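Mitochondrial edited mRNA stability factor 1 (Trypanosoma brucei, PDB 6NL1) probably processes the 5' ends of mitochondrial mRNAs as an RNA-binding member of the Nudix family, and is linked to the stability of edited transcripts. Local coordinates at residues Glu216-Arg221 against Ile301-Pro306; Arg249-Ala254 against Val271-His276; Arg256-Trp259 against Thr265-Ala268. All blocks are in the same frame, centred on the assembly; numbering follows the deposited sequence.

Contact 1 of 3, residues Glu216-Arg221 against Ile301-Pro306; sequences EWLMLR and IRVEGP
The backbone at L218 to L220 runs in nearly the same direction as that at V303 to P306, 28° apart, with the CA atoms of L220 and G305 8.6 Å from each other. That separation is too wide for strand pairing, and no hydrogen bond crosses. Segment 216-221 belongs to strand 216-223 of the mixed sheet of the Nudix domain. Segment 301-306 is part of the loop between strand 290-296 and helix 319-322. Two apolar pairs bridge the gap. L220 and P306 reach toward each other, and the L220 methyl CD2 ends 4.1 Å from P306 CG, a corner of the proline ring. The first torsion of L220 sets CG beside its backbone N and opposite the carbonyl carbon (chi1 -60°). The second, at 96°, is off a staggered value and brings CD2 to the proline ring. L218 and V303 form the second pair. It is looser, with L218 CD1 4.4 Å from V303 CG2. Between V303 and P306 the loop passes through G305, whose positive phi would bring a CB up against the preceding carbonyl O. The two leucines have further cover. L218 also packs on W345, T262 and I264, while L220 touches C343 and E261; P306 rests on Y313. A sulfate ion, probably from the crystallisation liquor, lies close to the L218 side chain. The GDP-binding residue R202 is also near, its side chain about 8 Å from that of L220. The contact buries 129 Å² in all. Its chemistry is purely apolar, so, between these two segments, the loop rests on the strand through van der Waals contact and partial exclusion of water, with no directional bond to fix its register.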
loop_
_atom_site.group_PDB
_atom_site.type_symbol
_atom_site.label_atom_id
_atom_site.label_comp_id
_atom_site.label_asym_id
_atom_site.label_seq_id
_atom_site.Cartn_x
_atom_site.Cartn_y
_atom_site.Cartn_z
ATOM N N GLU A 216 -1.342 18.385 14.798
ATOM C CA GLU A 216 -1.199 16.969 15.156
ATOM C C GLU A 216 -1.879 16.077 14.118
ATOM O O GLU A 216 -2.978 16.378 13.645
ATOM C CB GLU A 216 -1.812 16.680 16.538
ATOM C CG GLU A 216 -1.127 17.383 17.702
ATOM C CD GLU A 216 -1.630 16.930 19.073
ATOM O OE1 GLU A 216 -2.845 16.662 19.241
ATOM O OE2 GLU A 216 -0.795 16.852 19.996
ATOM N N TRP A 217 -1.225 14.972 13.780
ATOM C CA TRP A 217 -1.722 14.045 12.770
ATOM C C TRP A 217 -2.241 12.771 13.435
ATOM O O TRP A 217 -1.605 12.226 14.344
ATOM C CB TRP A 217 -0.602 13.685 11.778
ATOM C CG TRP A 217 -0.014 14.872 11.093
ATOM C CD1 TRP A 217 1.110 15.554 11.455
ATOM C CD2 TRP A 217 -0.540 15.541 9.935
ATOM N NE1 TRP A 217 1.322 16.611 10.587
ATOM C CE2 TRP A 217 0.323 16.621 9.647
ATOM C CE3 TRP A 217 -1.658 15.327 9.111
ATOM C CZ2 TRP A 217 0.106 17.491 8.571
ATOM C CZ3 TRP A 217 -1.875 16.193 8.040
ATOM C CH2 TRP A 217 -0.995 17.265 7.785
ATOM N N LEU A 218 -3.393 12.298 12.978
ATOM C CA LEU A 218 -3.918 11.016 13.433
ATOM C C LEU A 218 -3.092 9.876 12.839
ATOM O O LEU A 218 -2.908 9.806 11.628
ATOM C CB LEU A 218 -5.375 10.866 13.008
ATOM C CG LEU A 218 -6.143 9.709 13.640
ATOM C CD1 LEU A 218 -6.266 9.945 15.133
ATOM C CD2 LEU A 218 -7.518 9.566 13.003
ATOM N N MET A 219 -2.597 8.981 13.686
ATOM C CA MET A 219 -1.785 7.871 13.211
ATOM C C MET A 219 -2.226 6.512 13.771
ATOM O O MET A 219 -2.798 6.440 14.858
ATOM C CB MET A 219 -0.319 8.130 13.554
ATOM C CG MET A 219 0.175 9.464 12.996
ATOM S SD MET A 219 1.951 9.520 12.827
ATOM C CE MET A 219 2.461 8.855 14.394
ATOM N N LEU A 220 -1.952 5.450 13.014
ATOM C CA LEU A 220 -2.231 4.080 13.432
ATOM C C LEU A 220 -0.965 3.261 13.262
ATOM O O LEU A 220 -0.031 3.687 12.588
ATOM C CB LEU A 220 -3.307 3.433 12.550
ATOM C CG LEU A 220 -4.708 4.029 12.438
ATOM C CD1 LEU A 220 -4.798 4.905 11.204
ATOM C CD2 LEU A 220 -5.753 2.905 12.378
ATOM N N ARG A 221 -0.948 2.070 13.851
ATOM C CA ARG A 221 0.151 1.138 13.637
ATOM C C ARG A 221 -0.397 -0.183 13.115
ATOM O O ARG A 221 -1.078 -0.909 13.830
ATOM C CB ARG A 221 0.940 0.939 14.930
ATOM C CG ARG A 221 1.623 2.235 15.411
ATOM C CD ARG A 221 2.498 1.993 16.623
ATOM N NE ARG A 221 3.722 1.264 16.287
ATOM C CZ ARG A 221 4.506 0.706 17.205
ATOM N NH1 ARG A 221 4.190 0.805 18.493
ATOM N NH2 ARG A 221 5.600 0.059 16.847
ATOM N N ILE A 301 -12.999 15.497 18.014
ATOM C CA ILE A 301 -13.693 14.508 17.203
ATOM C C ILE A 301 -13.555 13.121 17.825
ATOM O O ILE A 301 -12.510 12.782 18.386
ATOM C CB ILE A 301 -13.154 14.471 15.761
ATOM C CG1 ILE A 301 -13.986 13.508 14.906
ATOM C CG2 ILE A 301 -11.672 14.072 15.747
ATOM C CD1 ILE A 301 -13.696 13.594 13.439
ATOM N N ARG A 302 -14.616 12.325 17.737
ATOM C CA ARG A 302 -14.590 10.973 18.278
ATOM C C ARG A 302 -14.030 10.002 17.251
ATOM O O ARG A 302 -14.547 9.878 16.141
ATOM C CB ARG A 302 -15.983 10.527 18.718
ATOM C CG ARG A 302 -15.974 9.259 19.558
ATOM C CD ARG A 302 -17.381 8.794 19.883
ATOM N NE ARG A 302 -18.105 8.399 18.681
ATOM C CZ ARG A 302 -19.383 8.033 18.665
ATOM N NH1 ARG A 302 -20.083 8.017 19.792
ATOM N NH2 ARG A 302 -19.962 7.688 17.523
ATOM N N VAL A 303 -12.955 9.322 17.627
ATOM C CA VAL A 303 -12.313 8.358 16.750
ATOM C C VAL A 303 -12.662 6.942 17.210
ATOM O O VAL A 303 -12.441 6.587 18.363
ATOM C CB VAL A 303 -10.795 8.528 16.790
ATOM C CG1 VAL A 303 -10.129 7.541 15.842
ATOM C CG2 VAL A 303 -10.414 9.972 16.464
ATOM N N GLU A 304 -13.207 6.134 16.314
ATOM C CA GLU A 304 -13.593 4.779 16.684
ATOM C C GLU A 304 -12.489 3.755 16.440
ATOM O O GLU A 304 -12.371 2.787 17.180
ATOM C CB GLU A 304 -14.878 4.373 15.970
ATOM C CG GLU A 304 -16.064 5.238 16.371
ATOM C CD GLU A 304 -17.382 4.630 15.973
ATOM O OE1 GLU A 304 -18.110 4.165 16.877
ATOM O OE2 GLU A 304 -17.693 4.617 14.762
ATOM N N GLY A 305 -11.669 3.979 15.417
ATOM C CA GLY A 305 -10.659 3.005 15.051
ATOM C C GLY A 305 -11.121 2.164 13.875
ATOM O O GLY A 305 -12.167 2.432 13.289
ATOM N N PRO A 306 -10.339 1.138 13.521
ATOM C CA PRO A 306 -10.573 0.309 12.334
ATOM C C PRO A 306 -11.951 -0.347 12.325
ATOM O O PRO A 306 -12.386 -0.904 13.326
ATOM C CB PRO A 306 -9.467 -0.752 12.427
ATOM C CG PRO A 306 -8.381 -0.080 13.175
ATOM C CD PRO A 306 -9.075 0.788 14.192
#

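Contact 2 of 3, residues Arg249-Ala254 against Val271-His276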
loop_
_atom_site.group_PDB
_atom_site.type_symbol
_atom_site.label_atom_id
_atom_site.label_comp_id
_atom_site.label_asym_id
_atom_site.label_seq_id
_atom_site.Cartn_x
_atom_site.Cartn_y
_atom_site.Cartn_z
ATOM N N ARG A 249 -11.551 6.698 -8.050
ATOM C CA ARG A 249 -10.797 7.953 -8.057
ATOM C C ARG A 249 -9.989 8.100 -6.763
ATOM O O ARG A 249 -10.338 7.516 -5.738
ATOM C CB ARG A 249 -11.743 9.142 -8.237
ATOM C CG ARG A 249 -12.358 9.249 -9.630
ATOM C CD ARG A 249 -13.328 10.428 -9.755
ATOM N NE ARG A 249 -12.752 11.672 -9.250
ATOM C CZ ARG A 249 -11.892 12.434 -9.921
ATOM N NH1 ARG A 249 -11.492 12.082 -11.138
ATOM N NH2 ARG A 249 -11.423 13.548 -9.371
ATOM N N TYR A 250 -8.916 8.885 -6.818
ATOM C CA TYR A 250 -7.985 9.052 -5.693
ATOM C C TYR A 250 -8.636 9.536 -4.399
ATOM O O TYR A 250 -8.483 8.915 -3.341
ATOM C CB TYR A 250 -6.859 10.014 -6.072
ATOM C CG TYR A 250 -5.989 9.509 -7.189
ATOM C CD1 TYR A 250 -5.396 10.381 -8.091
ATOM C CD2 TYR A 250 -5.760 8.153 -7.343
ATOM C CE1 TYR A 250 -4.594 9.907 -9.117
ATOM C CE2 TYR A 250 -4.970 7.677 -8.356
ATOM C CZ TYR A 250 -4.386 8.547 -9.237
ATOM O OH TYR A 250 -3.600 8.041 -10.238
ATOM N N LYS A 251 -9.352 10.648 -4.480
ATOM C CA LYS A 251 -9.962 11.222 -3.285
ATOM C C LYS A 251 -11.024 10.287 -2.707
ATOM O O LYS A 251 -11.102 10.079 -1.496
ATOM C CB LYS A 251 -10.557 12.596 -3.587
ATOM C CG LYS A 251 -11.000 13.337 -2.333
ATOM C CD LYS A 251 -11.777 14.599 -2.675
ATOM C CE LYS A 251 -10.850 15.749 -3.011
ATOM N NZ LYS A 251 -11.624 17.028 -3.063
ATOM N N GLU A 252 -11.834 9.718 -3.592
ATOM C CA GLU A 252 -12.844 8.737 -3.209
ATOM C C GLU A 252 -12.191 7.608 -2.400
ATOM O O GLU A 252 -12.712 7.184 -1.370
ATOM C CB GLU A 252 -13.503 8.186 -4.481
ATOM C CG GLU A 252 -14.612 7.183 -4.280
ATOM C CD GLU A 252 -15.143 6.628 -5.609
ATOM O OE1 GLU A 252 -14.630 7.020 -6.694
ATOM O OE2 GLU A 252 -16.073 5.790 -5.563
ATOM N N ALA A 253 -11.045 7.125 -2.869
ATOM C CA ALA A 253 -10.330 6.056 -2.174
ATOM C C ALA A 253 -9.789 6.541 -0.823
ATOM O O ALA A 253 -9.866 5.824 0.178
ATOM C CB ALA A 253 -9.201 5.510 -3.046
ATOM N N ALA A 254 -9.248 7.760 -0.791
ATOM C CA ALA A 254 -8.750 8.321 0.468
ATOM C C ALA A 254 -9.876 8.401 1.499
ATOM O O ALA A 254 -9.704 8.031 2.655
ATOM C CB ALA A 254 -8.132 9.702 0.250
ATOM N N VAL A 271 -11.403 17.868 1.883
ATOM C CA VAL A 271 -10.266 16.988 1.626
ATOM C C VAL A 271 -9.437 17.551 0.485
ATOM O O VAL A 271 -9.934 17.715 -0.630
ATOM C CB VAL A 271 -10.746 15.557 1.261
ATOM C CG1 VAL A 271 -9.567 14.617 1.042
ATOM C CG2 VAL A 271 -11.651 15.026 2.356
ATOM N N TYR A 272 -8.173 17.847 0.765
ATOM C CA TYR A 272 -7.305 18.497 -0.214
ATOM C C TYR A 272 -6.115 17.626 -0.594
ATOM O O TYR A 272 -5.327 17.252 0.272
ATOM C CB TYR A 272 -6.797 19.833 0.350
ATOM C CG TYR A 272 -7.906 20.818 0.656
ATOM C CD1 TYR A 272 -8.366 21.707 -0.318
ATOM C CD2 TYR A 272 -8.496 20.857 1.912
ATOM C CE1 TYR A 272 -9.395 22.602 -0.047
ATOM C CE2 TYR A 272 -9.521 21.757 2.197
ATOM C CZ TYR A 272 -9.962 22.625 1.218
ATOM O OH TYR A 272 -10.980 23.507 1.500
ATOM N N PRO A 273 -5.968 17.317 -1.893
ATOM C CA PRO A 273 -4.762 16.591 -2.326
ATOM C C PRO A 273 -3.535 17.464 -2.098
ATOM O O PRO A 273 -3.649 18.685 -2.192
ATOM C CB PRO A 273 -4.987 16.369 -3.828
ATOM C CG PRO A 273 -6.021 17.402 -4.228
ATOM C CD PRO A 273 -6.899 17.588 -3.004
ATOM N N THR A 274 -2.387 16.868 -1.798
ATOM C CA THR A 274 -1.180 17.670 -1.561
ATOM C C THR A 274 0.040 17.104 -2.275
ATOM O O THR A 274 1.163 17.464 -1.959
ATOM C CB THR A 274 -0.846 17.788 -0.056
ATOM O OG1 THR A 274 -0.898 16.489 0.545
ATOM C CG2 THR A 274 -1.840 18.699 0.653
ATOM N N GLY A 275 -0.176 16.225 -3.243
ATOM C CA GLY A 275 0.932 15.693 -4.014
ATOM C C GLY A 275 1.112 14.192 -3.863
ATOM O O GLY A 275 0.202 13.475 -3.432
ATOM N N HIS A 276 2.299 13.718 -4.207
ATOM C CA HIS A 276 2.599 12.303 -4.134
ATOM C C HIS A 276 4.058 12.098 -3.791
ATOM O O HIS A 276 4.887 12.979 -3.998
ATOM C CB HIS A 276 2.257 11.605 -5.454
ATOM C CG HIS A 276 3.161 11.982 -6.584
ATOM N ND1 HIS A 276 4.321 11.296 -6.864
ATOM C CD2 HIS A 276 3.080 12.984 -7.492
ATOM C CE1 HIS A 276 4.919 11.856 -7.903
ATOM N NE2 HIS A 276 4.186 12.879 -8.301
#
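The ammonium NZ of K251 is gripped by two main-chain carbonyls. It donates to V271 O at 3.0 Å and to A268 O as well. K251 sits in the first turn of helix 250-262, which matches the Nudix helix of this family. The lysine ties the start of this helix to the chain around strand 272-277. NZ approaches V271 O fairly straight, with a C=O to donor angle of 157°, and lies 15° from the carbonyl plane. The lysine chain leaves the helix extended, then bends at its third torsion (-82°), which turns CE and NZ to the carbonyl. Two carbonyl partners probably favour the charged form of the amine. The aliphatic part of the chain also packs. The K251 and V271 side chains run antiparallel alongside each other, with K251 CG 3.9 Å from V271 CG1. Deeper in, V271 and A254 both touch L203 of strand 200-207. P273 is exposed and touches a crystal neighbour. At the helix start R249 takes the N-cap position, and R249 N makes a weak bond to E252 OE1 at 3.4 Å. The backbone bond from A253 N to R249 O opens the helix. Farther along the lysine, K251 CE comes within 4.4 Å of P273 CD.

Contact 3 of 3, residues Arg256-Trp259 against Thr265-Ala268; sequences RTLW and TVDA
L258 has CG opposite its backbone N (chi1 165°), which carries its methyls from the helix to V266; V266 CG2 is tucked between the valine's own backbone N and carbonyl carbon, where it meets L258 CD2. L258 and W259 belong to helix 250-262, which corresponds to the Nudix helix of the family. V266 lies in the loop that follows, where the chain doubles back on its way to strand 272-277. The leucine side chain lies roughly perpendicular to the valine. One leucine methyl faces both valine methyls: L258 CD2 is 3.7 Å from V266 CG2 and 4.1 Å from V266 CG1. Both residues also touch I205 of strand 200-207, so this pair is part of the packing of helix and loop on the sheet. L258 reaches P240 and L203 too. The neighbouring R256 is salt-bridged to E248 and E260. The second pair, W259 and T265, is exposed. Their CA atoms are 5.9 Å apart, and the two side chains run alongside each other in the same direction. No hydrogen bond joins them. The T265 hydroxyl stands obliquely to the indole, with OG1 3.8 Å from W259 CD1.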
loop_
_atom_site.group_PDB
_atom_site.type_symbol
_atom_site.label_atom_id
_atom_site.label_comp_id
_atom_site.label_asym_id
_atom_site.label_seq_id
_atom_site.Cartn_x
_atom_site.Cartn_y
_atom_site.Cartn_z
ATOM N N ARG A 256 -12.847 6.778 1.549
ATOM C CA ARG A 256 -13.361 5.456 1.895
ATOM C C ARG A 256 -12.433 4.746 2.878
ATOM O O ARG A 256 -12.879 4.183 3.877
ATOM C CB ARG A 256 -13.526 4.595 0.634
ATOM C CG ARG A 256 -13.880 3.117 0.917
ATOM C CD ARG A 256 -13.958 2.277 -0.377
ATOM N NE ARG A 256 -12.707 2.320 -1.140
ATOM C CZ ARG A 256 -11.647 1.552 -0.894
ATOM N NH1 ARG A 256 -11.671 0.657 0.090
ATOM N NH2 ARG A 256 -10.558 1.672 -1.634
ATOM N N THR A 257 -11.135 4.776 2.598
ATOM C CA THR A 257 -10.194 4.011 3.407
ATOM C C THR A 257 -9.847 4.702 4.719
ATOM O O THR A 257 -9.421 4.047 5.658
ATOM C CB THR A 257 -8.919 3.615 2.616
ATOM O OG1 THR A 257 -8.240 4.786 2.155
ATOM C CG2 THR A 257 -9.300 2.744 1.413
ATOM N N LEU A 258 -10.027 6.023 4.785
ATOM C CA LEU A 258 -9.974 6.712 6.074
ATOM C C LEU A 258 -11.045 6.118 6.985
ATOM O O LEU A 258 -10.780 5.779 8.141
ATOM C CB LEU A 258 -10.233 8.213 5.927
ATOM C CG LEU A 258 -10.563 8.931 7.245
ATOM C CD1 LEU A 258 -9.358 8.916 8.201
ATOM C CD2 LEU A 258 -11.000 10.360 6.985
ATOM N N TRP A 259 -12.264 5.992 6.459
ATOM C CA TRP A 259 -13.351 5.408 7.244
ATOM C C TRP A 259 -13.029 3.975 7.689
ATOM O O TRP A 259 -13.240 3.616 8.847
ATOM C CB TRP A 259 -14.685 5.439 6.489
ATOM C CG TRP A 259 -15.781 4.876 7.329
ATOM C CD1 TRP A 259 -16.516 5.545 8.266
ATOM C CD2 TRP A 259 -16.231 3.512 7.361
ATOM N NE1 TRP A 259 -17.409 4.685 8.864
ATOM C CE2 TRP A 259 -17.255 3.433 8.327
ATOM C CE3 TRP A 259 -15.875 2.354 6.657
ATOM C CZ2 TRP A 259 -17.935 2.240 8.609
ATOM C CZ3 TRP A 259 -16.552 1.168 6.935
ATOM C CH2 TRP A 259 -17.568 1.123 7.903
ATOM N N THR A 265 -15.844 9.950 9.125
ATOM C CA THR A 265 -16.434 10.407 7.875
ATOM C C THR A 265 -16.071 11.869 7.648
ATOM O O THR A 265 -16.381 12.717 8.486
ATOM C CB THR A 265 -17.976 10.282 7.911
ATOM O OG1 THR A 265 -18.342 8.910 8.078
ATOM C CG2 THR A 265 -18.600 10.822 6.622
ATOM N N VAL A 266 -15.400 12.162 6.536
ATOM C CA VAL A 266 -15.157 13.553 6.144
ATOM C C VAL A 266 -15.849 13.861 4.831
ATOM O O VAL A 266 -16.077 12.970 4.014
ATOM C CB VAL A 266 -13.656 13.871 5.934
ATOM C CG1 VAL A 266 -12.941 14.012 7.262
ATOM C CG2 VAL A 266 -13.002 12.826 5.022
ATOM N N ASP A 267 -16.167 15.131 4.621
ATOM C CA ASP A 267 -16.774 15.553 3.366
ATOM C C ASP A 267 -15.708 15.881 2.317
ATOM O O ASP A 267 -14.699 16.516 2.620
ATOM C CB ASP A 267 -17.690 16.760 3.599
ATOM C CG ASP A 267 -18.521 17.103 2.373
ATOM O OD1 ASP A 267 -19.617 16.520 2.217
ATOM O OD2 ASP A 267 -18.079 17.943 1.558
ATOM N N ALA A 268 -15.945 15.460 1.079
ATOM C CA ALA A 268 -14.990 15.676 -0.007
ATOM C C ALA A 268 -14.491 17.123 -0.135
ATOM O O ALA A 268 -13.349 17.351 -0.542
ATOM C CB ALA A 268 -15.570 15.196 -1.338
#

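All three contacts lie in the Nudix domain. Contact 1 closes the longest loop of chain. Contact 2 is nested inside that loop, and contact 3 inside contact 2. Contacts 2 and 3 share helix 250-262, and their centres are 10 Å apart. They touch through V271 CG2 and V266 CG2, 3.7 Å apart, and through the probable hydrogen bond from K251 to A268. Contact 1 is separate: its centre is about 12 Å from that of contact 3 and 18 Å from that of contact 2. Contacts 1 and 2 both reach the mixed sheet. The three contacts together join helix 250-262 and two loops to the sheet that carries the GDP-binding residues R202 and Y292.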